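Local coordinates for Alpha/beta hydrolase (Enterobacter asburiae, PDB 6KMO), which hydrolyses ester bonds as an esterase or lipase of the alpha/beta hydrolase family, at the interface of chains A and B. Numbering follows the deposited sequence. Chains: chain A/B, Alpha/beta hydrolase.

The interface of chains A and B. Residues chain A 270, 298-302, 327, 331; chain B 300-303, 320, 323, 327.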
# COMPACT_ATOMS: atom_id res chain seq x y z
N LEU A 270 -5.34 -0.78 9.42
CA LEU A 270 -4.82 -0.37 8.13
C LEU A 270 -5.69 0.77 7.64
O LEU A 270 -6.92 0.64 7.62
CB LEU A 270 -4.89 -1.52 7.12
CG LEU A 270 -4.58 -1.13 5.67
CD1 LEU A 270 -3.15 -0.64 5.49
CD2 LEU A 270 -4.82 -2.30 4.75
N THR A 298 -0.88 0.91 10.06
CA THR A 298 -0.23 1.10 8.77
C THR A 298 -1.06 2.10 7.99
O THR A 298 -2.29 1.96 7.93
CB THR A 298 -0.18 -0.22 8.00
OG1 THR A 298 0.56 -1.19 8.74
CG2 THR A 298 0.47 -0.05 6.65
N VAL A 299 -0.41 3.11 7.40
CA VAL A 299 -1.09 4.10 6.57
C VAL A 299 -0.45 4.07 5.19
O VAL A 299 0.75 4.32 5.05
CB VAL A 299 -1.00 5.51 7.16
CG1 VAL A 299 -1.70 6.51 6.25
CG2 VAL A 299 -1.63 5.55 8.56
N THR A 300 -1.25 3.75 4.17
CA THR A 300 -0.79 3.65 2.79
C THR A 300 -1.56 4.64 1.93
O THR A 300 -2.79 4.56 1.83
CB THR A 300 -1.02 2.25 2.21
OG1 THR A 300 -0.58 1.24 3.12
CG2 THR A 300 -0.29 2.08 0.88
N ARG A 301 -0.84 5.56 1.30
CA ARG A 301 -1.41 6.47 0.32
C ARG A 301 -1.20 5.88 -1.07
O ARG A 301 -0.07 5.55 -1.45
CB ARG A 301 -0.72 7.83 0.40
CG ARG A 301 -1.22 8.85 -0.62
CD ARG A 301 -0.32 10.06 -0.71
NE ARG A 301 -0.47 10.92 0.45
CZ ARG A 301 -0.09 12.19 0.51
NH1 ARG A 301 0.51 12.74 -0.53
NH2 ARG A 301 -0.30 12.89 1.61
N TYR A 302 -2.28 5.76 -1.84
CA TYR A 302 -2.23 5.27 -3.21
C TYR A 302 -2.23 6.48 -4.14
O TYR A 302 -3.19 7.26 -4.18
CB TYR A 302 -3.38 4.29 -3.50
CG TYR A 302 -3.14 2.95 -2.82
CD1 TYR A 302 -3.44 2.77 -1.48
CD2 TYR A 302 -2.57 1.89 -3.50
CE1 TYR A 302 -3.19 1.57 -0.84
CE2 TYR A 302 -2.33 0.67 -2.86
CZ TYR A 302 -2.65 0.53 -1.53
OH TYR A 302 -2.41 -0.65 -0.85
N GLN A 327 -4.15 -5.99 -1.64
CA GLN A 327 -3.27 -5.70 -0.51
C GLN A 327 -4.06 -5.50 0.77
O GLN A 327 -3.60 -5.91 1.86
CB GLN A 327 -2.42 -4.48 -0.86
CG GLN A 327 -1.38 -4.75 -1.94
CD GLN A 327 -0.49 -3.58 -2.24
OE1 GLN A 327 -0.91 -2.42 -2.17
NE2 GLN A 327 0.75 -3.86 -2.61
N ALA A 331 -3.64 -8.10 4.09
CA ALA A 331 -3.45 -7.65 5.46
C ALA A 331 -4.53 -8.21 6.36
O ALA A 331 -4.26 -8.68 7.48
CB ALA A 331 -3.42 -6.12 5.50
N THR B 300 2.50 3.14 -4.00
CA THR B 300 2.03 3.18 -2.62
C THR B 300 3.09 3.86 -1.76
O THR B 300 4.23 3.38 -1.68
CB THR B 300 1.80 1.78 -2.06
OG1 THR B 300 1.04 0.98 -2.96
CG2 THR B 300 1.06 1.85 -0.72
N ARG B 301 2.71 4.94 -1.10
CA ARG B 301 3.55 5.60 -0.11
C ARG B 301 3.15 5.09 1.27
O ARG B 301 1.98 5.16 1.65
CB ARG B 301 3.35 7.12 -0.16
CG ARG B 301 4.14 7.91 0.87
CD ARG B 301 3.69 9.35 0.98
NE ARG B 301 4.09 10.11 -0.18
CZ ARG B 301 4.08 11.43 -0.24
NH1 ARG B 301 3.63 12.14 0.79
NH2 ARG B 301 4.53 12.03 -1.34
N TYR B 302 4.13 4.61 2.03
CA TYR B 302 3.92 4.15 3.41
C TYR B 302 4.32 5.27 4.36
O TYR B 302 5.50 5.67 4.42
CB TYR B 302 4.68 2.85 3.66
CG TYR B 302 4.03 1.66 2.96
CD1 TYR B 302 4.27 1.40 1.63
CD2 TYR B 302 3.12 0.86 3.63
CE1 TYR B 302 3.66 0.36 0.98
CE2 TYR B 302 2.51 -0.23 2.97
CZ TYR B 302 2.77 -0.45 1.65
OH TYR B 302 2.16 -1.48 0.96
N ASN B 303 3.34 5.79 5.08
CA ASN B 303 3.59 6.94 5.93
C ASN B 303 4.38 6.57 7.17
O ASN B 303 4.34 5.44 7.67
CB ASN B 303 2.28 7.62 6.32
CG ASN B 303 1.88 8.70 5.35
OD1 ASN B 303 2.50 8.87 4.30
ND2 ASN B 303 0.83 9.45 5.69
N THR B 320 3.96 -1.33 10.24
CA THR B 320 3.94 -0.95 8.83
C THR B 320 4.85 -1.83 7.99
O THR B 320 4.53 -2.14 6.85
CB THR B 320 4.38 0.51 8.70
OG1 THR B 320 3.40 1.33 9.32
CG2 THR B 320 4.54 0.93 7.25
N VAL B 323 3.19 -5.27 7.34
CA VAL B 323 2.10 -5.13 6.38
C VAL B 323 2.64 -4.82 4.98
O VAL B 323 2.20 -5.41 4.00
CB VAL B 323 1.08 -4.10 6.87
CG1 VAL B 323 0.07 -3.77 5.79
CG2 VAL B 323 0.37 -4.65 8.09
N GLN B 327 2.02 -7.05 1.71
CA GLN B 327 1.31 -6.46 0.59
C GLN B 327 2.11 -6.55 -0.71
O GLN B 327 1.53 -6.78 -1.79
CB GLN B 327 0.91 -5.03 0.93
CG GLN B 327 -0.17 -5.00 2.00
CD GLN B 327 -0.63 -3.59 2.32
OE1 GLN B 327 0.15 -2.64 2.25
NE2 GLN B 327 -1.90 -3.45 2.69
O HOH W 1 -2.79 -0.76 1.97
O HOH W 2 2.47 -1.61 -1.84
O HOH W 3 2.36 3.56 8.11
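Strand 297-302 of each chain pairs antiparallel with its twin across a two-fold axis. A:Arg301 N gives its hydrogen to B:Arg301 O at 2.9 Å, in the carbonyl plane, and the reverse bond matches it. Two residues along, B:Asn303 N donates a hydrogen bond to A:Val299 O at 3.0 Å, nearly along the C=O axis. The two arginine side chains run side by side, with CG anti to the backbone N (chi1 178°) and a bend at chi3. Their guanidinium planes stack 18° apart, A:Arg301 NH1 to B:Arg301 NH1 at 3.4 Å. If both guanidinium groups are charged they would be expected to repel, so the main-chain bonds probably carry this pairing.

On the other side of the sheet, A:Thr300 CG2 lies over the rim of the B:Tyr302 ring, 4.0 Å from CZ. Beyond it, helices 319-335 meet through A:Gln327 and B:Gln327. A:Gln327 NE2 donates a hydrogen bond to the main-chain O of B:Gln327 at 3.1 Å, from above the carbonyl plane rather than on a lone pair, and the twin bond runs the other way. The tyrosines probably help to orient these amides: B:Tyr302 OH donates to B:Gln327 OE1 at 2.6 Å, with OE1 at the ring edge. Water 1 joins A:Tyr302 OH, A:Thr300 OG1 and B:Gln327 NE2; water 2 is its twin. Farther out, A:Thr298 CG2 packs obliquely against B:Val323 CG1 at 3.8 Å.

The patch joins two sheets edge to edge and adds a helix contact, probably supporting a dimer of the esterase.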